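Local coordinates for protein P47 (Clostridium botulinum, PDB 6EKT), which may form part of a progenitor toxin complex that protects botulinum neurotoxin on its way through the host gut, and has a fold resembling tubular lipid-binding proteins, at residues G104-K112 with D138-N149. Sequence-based numbering, arbitrary orientation.
Sequences GINPVLEIK and DIKIIVSDLNGN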
ATOM      1  N   GLY A 104      15.845  11.272 -36.224  1.00 48.46           N
ATOM      2  CA  GLY A 104      16.828  11.503 -35.164  1.00 48.11           C
ATOM      3  C   GLY A 104      16.500  12.635 -34.204  1.00 46.25           C
ATOM      4  O   GLY A 104      17.326  12.984 -33.359  1.00 47.31           O
ATOM      5  N   ILE A 105      15.291  13.191 -34.314  1.00 43.44           N
ATOM      6  CA  ILE A 105      14.803  14.219 -33.375  1.00 41.43           C
ATOM      7  C   ILE A 105      14.217  13.512 -32.139  1.00 40.63           C
ATOM      8  O   ILE A 105      13.479  12.513 -32.267  1.00 40.68           O
ATOM      9  CB  ILE A 105      13.816  15.217 -34.064  1.00 40.21           C
ATOM     10  CG1 ILE A 105      14.576  16.292 -34.871  1.00 40.60           C
ATOM     11  CG2 ILE A 105      12.933  15.949 -33.058  1.00 38.71           C
ATOM     12  CD1 ILE A 105      15.400  15.790 -36.031  1.00 42.51           C
ATOM     13  N   ASN A 106      14.557  14.039 -30.957  1.00 38.81           N
ATOM     14  CA  ASN A 106      14.304  13.366 -29.677  1.00 38.06           C
ATOM     15  C   ASN A 106      13.632  14.319 -28.651  1.00 35.97           C
ATOM     16  O   ASN A 106      14.301  14.843 -27.742  1.00 35.66           O
ATOM     17  CB  ASN A 106      15.627  12.761 -29.161  1.00 39.54           C
ATOM     18  CG  ASN A 106      15.435  11.818 -27.988  1.00 40.14           C
ATOM     19  OD1 ASN A 106      14.321  11.347 -27.710  1.00 39.67           O
ATOM     20  ND2 ASN A 106      16.535  11.521 -27.295  1.00 40.90           N
ATOM     21  N   PRO A 107      12.302  14.550 -28.799  1.00 34.31           N
ATOM     22  CA  PRO A 107      11.585  15.466 -27.913  1.00 32.66           C
ATOM     23  C   PRO A 107      11.399  14.907 -26.505  1.00 32.28           C
ATOM     24  O   PRO A 107      11.328  13.685 -26.308  1.00 30.97           O
ATOM     25  CB  PRO A 107      10.212  15.619 -28.592  1.00 32.69           C
ATOM     26  CG  PRO A 107      10.389  15.091 -29.997  1.00 33.58           C
ATOM     27  CD  PRO A 107      11.395  13.990 -29.819  1.00 34.55           C
ATOM     28  N   VAL A 108      11.350  15.821 -25.539  1.00 30.94           N
ATOM     29  CA  VAL A 108      10.981  15.480 -24.174  1.00 30.27           C
ATOM     30  C   VAL A 108       9.675  16.200 -23.875  1.00 29.59           C
ATOM     31  O   VAL A 108       9.600  17.442 -23.934  1.00 28.32           O
ATOM     32  CB  VAL A 108      12.077  15.883 -23.154  1.00 30.06           C
ATOM     33  CG1 VAL A 108      11.685  15.460 -21.741  1.00 29.47           C
ATOM     34  CG2 VAL A 108      13.417  15.278 -23.547  1.00 31.62           C
ATOM     35  N   LEU A 109       8.649  15.406 -23.586  1.00 28.68           N
ATOM     36  CA  LEU A 109       7.353  15.919 -23.241  1.00 28.30           C
ATOM     37  C   LEU A 109       7.014  15.580 -21.793  1.00 28.49           C
ATOM     38  O   LEU A 109       7.660  14.722 -21.163  1.00 29.03           O
ATOM     39  CB  LEU A 109       6.279  15.335 -24.170  1.00 28.63           C
ATOM     40  CG  LEU A 109       6.552  15.364 -25.680  1.00 29.80           C
ATOM     41  CD1 LEU A 109       5.511  14.573 -26.462  1.00 29.55           C
ATOM     42  CD2 LEU A 109       6.613  16.795 -26.173  1.00 29.39           C
ATOM     43  N   GLU A 110       6.006  16.269 -21.277  1.00 27.79           N
ATOM     44  CA  GLU A 110       5.321  15.836 -20.077  1.00 28.09           C
ATOM     45  C   GLU A 110       3.857  15.650 -20.407  1.00 28.38           C
ATOM     46  O   GLU A 110       3.225  16.541 -20.974  1.00 27.65           O
ATOM     47  CB  GLU A 110       5.516  16.825 -18.924  1.00 28.63           C
ATOM     48  CG  GLU A 110       6.797  16.564 -18.168  1.00 29.79           C
ATOM     49  CD  GLU A 110       6.983  17.444 -16.944  1.00 30.37           C
ATOM     50  OE1 GLU A 110       8.141  17.600 -16.534  1.00 31.37           O
ATOM     51  OE2 GLU A 110       5.990  17.969 -16.379  1.00 31.03           O
ATOM     52  N   ILE A 111       3.312  14.478 -20.065  1.00 27.63           N
ATOM     53  CA  ILE A 111       1.917  14.188 -20.376  1.00 28.04           C
ATOM     54  C   ILE A 111       1.223  13.779 -19.090  1.00 28.09           C
ATOM     55  O   ILE A 111       1.751  12.955 -18.333  1.00 27.62           O
ATOM     56  CB  ILE A 111       1.750  13.114 -21.487  1.00 28.94           C
ATOM     57  CG1 ILE A 111       2.528  13.521 -22.769  1.00 29.28           C
ATOM     58  CG2 ILE A 111       0.267  12.887 -21.796  1.00 29.38           C
ATOM     59  CD1 ILE A 111       2.412  12.571 -23.957  1.00 29.54           C
ATOM     60  N   LYS A 112       0.052  14.361 -18.865  1.00 28.69           N
ATOM     61  CA  LYS A 112      -0.768  14.055 -17.696  1.00 30.29           C
ATOM     62  C   LYS A 112      -1.291  12.613 -17.759  1.00 29.72           C
ATOM     63  O   LYS A 112      -1.568  12.100 -18.845  1.00 28.66           O
ATOM     64  CB  LYS A 112      -1.936  15.034 -17.625  1.00 31.90           C
ATOM     65  CG  LYS A 112      -2.679  15.014 -16.296  1.00 35.39           C
ATOM     66  CD  LYS A 112      -3.807  16.024 -16.240  1.00 37.52           C
ATOM     67  CE  LYS A 112      -3.325  17.461 -16.048  1.00 37.36           C
ATOM     68  NZ  LYS A 112      -2.603  17.633 -14.770  1.00 41.33           N
ATOM     69  N   ASP A 138      -2.156  19.545 -20.809  1.00 31.45           N
ATOM     70  CA  ASP A 138      -2.002  18.126 -20.476  1.00 32.23           C
ATOM     71  C   ASP A 138      -0.834  17.525 -21.211  1.00 31.73           C
ATOM     72  O   ASP A 138      -0.305  16.508 -20.773  1.00 32.02           O
ATOM     73  CB  ASP A 138      -3.280  17.349 -20.742  1.00 33.28           C
ATOM     74  CG  ASP A 138      -4.347  17.610 -19.686  1.00 35.23           C
ATOM     75  OD1 ASP A 138      -4.079  18.336 -18.709  1.00 34.23           O
ATOM     76  OD2 ASP A 138      -5.464  17.080 -19.846  1.00 35.69           O
ATOM     77  N   ILE A 139      -0.446  18.167 -22.318  1.00 30.12           N
ATOM     78  CA  ILE A 139       0.829  17.926 -22.985  1.00 30.62           C
ATOM     79  C   ILE A 139       1.655  19.200 -22.887  1.00 29.64           C
ATOM     80  O   ILE A 139       1.184  20.268 -23.285  1.00 30.01           O
ATOM     81  CB  ILE A 139       0.678  17.566 -24.480  1.00 31.82           C
ATOM     82  CG1 ILE A 139      -0.237  16.351 -24.664  1.00 33.37           C
ATOM     83  CG2 ILE A 139       2.052  17.310 -25.118  1.00 32.10           C
ATOM     84  CD1 ILE A 139      -0.780  16.211 -26.077  1.00 35.12           C
ATOM     85  N   LYS A 140       2.875  19.051 -22.374  1.00 29.22           N
ATOM     86  CA  LYS A 140       3.862  20.122 -22.301  1.00 29.39           C
ATOM     87  C   LYS A 140       5.086  19.690 -23.063  1.00 29.39           C
ATOM     88  O   LYS A 140       5.486  18.524 -22.993  1.00 28.79           O
ATOM     89  CB  LYS A 140       4.267  20.442 -20.860  1.00 29.19           C
ATOM     90  CG  LYS A 140       3.121  20.864 -19.946  1.00 30.05           C
ATOM     91  CD  LYS A 140       3.634  21.295 -18.575  1.00 31.30           C
ATOM     92  CE  LYS A 140       4.099  20.104 -17.760  1.00 31.66           C
ATOM     93  NZ  LYS A 140       4.744  20.473 -16.462  1.00 32.90           N
ATOM     94  N   ILE A 141       5.671  20.630 -23.805  1.00 28.44           N
ATOM     95  CA  ILE A 141       6.962  20.413 -24.432  1.00 29.19           C
ATOM     96  C   ILE A 141       8.053  20.889 -23.479  1.00 29.45           C
ATOM     97  O   ILE A 141       8.139  22.079 -23.149  1.00 31.24           O
ATOM     98  CB  ILE A 141       7.056  21.097 -25.822  1.00 30.00           C
ATOM     99  CG1 ILE A 141       5.964  20.520 -26.741  1.00 30.30           C
ATOM    100  CG2 ILE A 141       8.458  20.930 -26.414  1.00 29.93           C
ATOM    101  CD1 ILE A 141       5.753  21.268 -28.044  1.00 31.44           C
ATOM    102  N   ILE A 142       8.872  19.945 -23.032  1.00 29.82           N
ATOM    103  CA  ILE A 142      10.007  20.235 -22.163  1.00 29.98           C
ATOM    104  C   ILE A 142      11.205  20.654 -23.013  1.00 30.65           C
ATOM    105  O   ILE A 142      11.732  21.743 -22.809  1.00 30.90           O
ATOM    106  CB  ILE A 142      10.317  19.049 -21.203  1.00 30.49           C
ATOM    107  CG1 ILE A 142       9.056  18.627 -20.433  1.00 30.09           C
ATOM    108  CG2 ILE A 142      11.454  19.381 -20.234  1.00 31.38           C
ATOM    109  CD1 ILE A 142       8.337  19.739 -19.663  1.00 29.63           C
ATOM    110  N   VAL A 143      11.606  19.802 -23.964  1.00 30.73           N
ATOM    111  CA  VAL A 143      12.708  20.063 -24.907  1.00 32.26           C
ATOM    112  C   VAL A 143      12.256  19.611 -26.294  1.00 32.78           C
ATOM    113  O   VAL A 143      11.811  18.476 -26.475  1.00 32.54           O
ATOM    114  CB  VAL A 143      14.019  19.309 -24.532  1.00 33.22           C
ATOM    115  CG1 VAL A 143      15.175  19.740 -25.431  1.00 34.73           C
ATOM    116  CG2 VAL A 143      14.403  19.529 -23.072  1.00 33.78           C
ATOM    117  N   SER A 144      12.374  20.497 -27.277  1.00 32.92           N
ATOM    118  CA  SER A 144      11.968  20.173 -28.650  1.00 33.27           C
ATOM    119  C   SER A 144      12.824  19.044 -29.236  1.00 35.44           C
ATOM    120  O   SER A 144      12.303  18.098 -29.850  1.00 35.46           O
ATOM    121  CB  SER A 144      11.991  21.434 -29.538  1.00 32.63           C
ATOM    122  OG  SER A 144      11.100  22.408 -29.007  1.00 32.47           O
ATOM    123  N   ASP A 145      14.130  19.140 -29.019  1.00 36.65           N
ATOM    124  CA  ASP A 145      15.065  18.112 -29.457  1.00 40.15           C
ATOM    125  C   ASP A 145      16.268  18.057 -28.526  1.00 41.06           C
ATOM    126  O   ASP A 145      17.098  18.964 -28.500  1.00 40.82           O
ATOM    127  CB  ASP A 145      15.511  18.342 -30.918  1.00 40.41           C
ATOM    128  CG  ASP A 145      16.348  17.182 -31.479  1.00 41.83           C
ATOM    129  OD1 ASP A 145      16.396  16.098 -30.875  1.00 41.78           O
ATOM    130  OD2 ASP A 145      16.954  17.361 -32.554  1.00 43.34           O
ATOM    131  N   LEU A 146      16.341  16.966 -27.776  1.00 43.65           N
ATOM    132  CA  LEU A 146      17.464  16.679 -26.887  1.00 47.44           C
ATOM    133  C   LEU A 146      18.803  16.580 -27.659  1.00 51.62           C
ATOM    134  O   LEU A 146      19.875  16.755 -27.073  1.00 52.96           O
ATOM    135  CB  LEU A 146      17.161  15.392 -26.114  1.00 47.79           C
ATOM    136  CG  LEU A 146      17.616  15.164 -24.669  1.00 47.60           C
ATOM    137  CD1 LEU A 146      17.262  16.315 -23.737  1.00 45.53           C
ATOM    138  CD2 LEU A 146      17.010  13.863 -24.171  1.00 47.06           C
ATOM    139  N   ASN A 147      18.722  16.326 -28.969  1.00 54.17           N
ATOM    140  CA  ASN A 147      19.891  16.208 -29.856  1.00 57.53           C
ATOM    141  C   ASN A 147      20.346  17.536 -30.502  1.00 60.16           C
ATOM    142  O   ASN A 147      21.331  17.555 -31.253  1.00 63.13           O
ATOM    143  CB  ASN A 147      19.627  15.135 -30.928  1.00 58.77           C
ATOM    144  CG  ASN A 147      19.433  13.745 -30.343  1.00 59.19           C
ATOM    145  OD1 ASN A 147      20.018  13.402 -29.320  1.00 60.45           O
ATOM    146  ND2 ASN A 147      18.607  12.933 -30.997  1.00 59.49           N
ATOM    147  N   GLY A 148      19.621  18.625 -30.226  1.00 59.27           N
ATOM    148  CA  GLY A 148      19.998  19.992 -30.633  1.00 60.84           C
ATOM    149  C   GLY A 148      19.802  20.411 -32.088  1.00 62.47           C
ATOM    150  O   GLY A 148      20.345  21.434 -32.519  1.00 63.34           O
ATOM    151  N   ASN A 149      19.014  19.642 -32.837  1.00 63.19           N
ATOM    152  CA  ASN A 149      18.873  19.826 -34.287  1.00 63.09           C
ATOM    153  C   ASN A 149      17.820  20.847 -34.720  1.00 61.55           C
ATOM    154  O   ASN A 149      17.886  21.362 -35.836  1.00 61.93           O
ATOM    155  CB  ASN A 149      18.613  18.487 -34.977  1.00 65.22           C
ATOM    156  CG  ASN A 149      19.807  17.557 -34.919  1.00 67.20           C
ATOM    157  OD1 ASN A 149      20.542  17.430 -35.895  1.00 70.87           O
ATOM    158  ND2 ASN A 149      20.012  16.910 -33.777  1.00 66.81           N
TER
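Strand 108-112 pairs antiparallel with 139-141 in a sheet whose one face packs on helix 152-168; past a corner at I142 the pairing resumes at V143, and the contact continues into a type I beta turn, D145 to G148. E110 and K140 form a hydrogen-bonded pair, each N-H···O angle near 163°. Their side chains cross on the face away from the helix, where K140 NZ meets E110 OE2 at 2.8 Å from above the carboxylate plane. K140 gets there by a bend at chi3 (-73°); E110 OE1 is bridged to R83 on the adjoining strand. I142 and V143 both face V108, a classic beta bulge that shifts the register by one; V108 O accepts from I142 N (2.8 Å) and V143 N (3.1 Å). On the helix side L109 CD2 touches I141 CG1 at 3.8 Å, and F166 packs on L109 and I139, an arrangement consistent with a TULIP-like sheet around a long helix. Beyond the bulge, D145 OD1 is gripped from opposite faces of the carboxylate, by N106 N at 2.8 Å and by N147 N at 3.0 Å in an Asx turn. N147 ND2 gives G104 O a 2.7 Å bond, with G104 O lying nearly in the N147 amide plane.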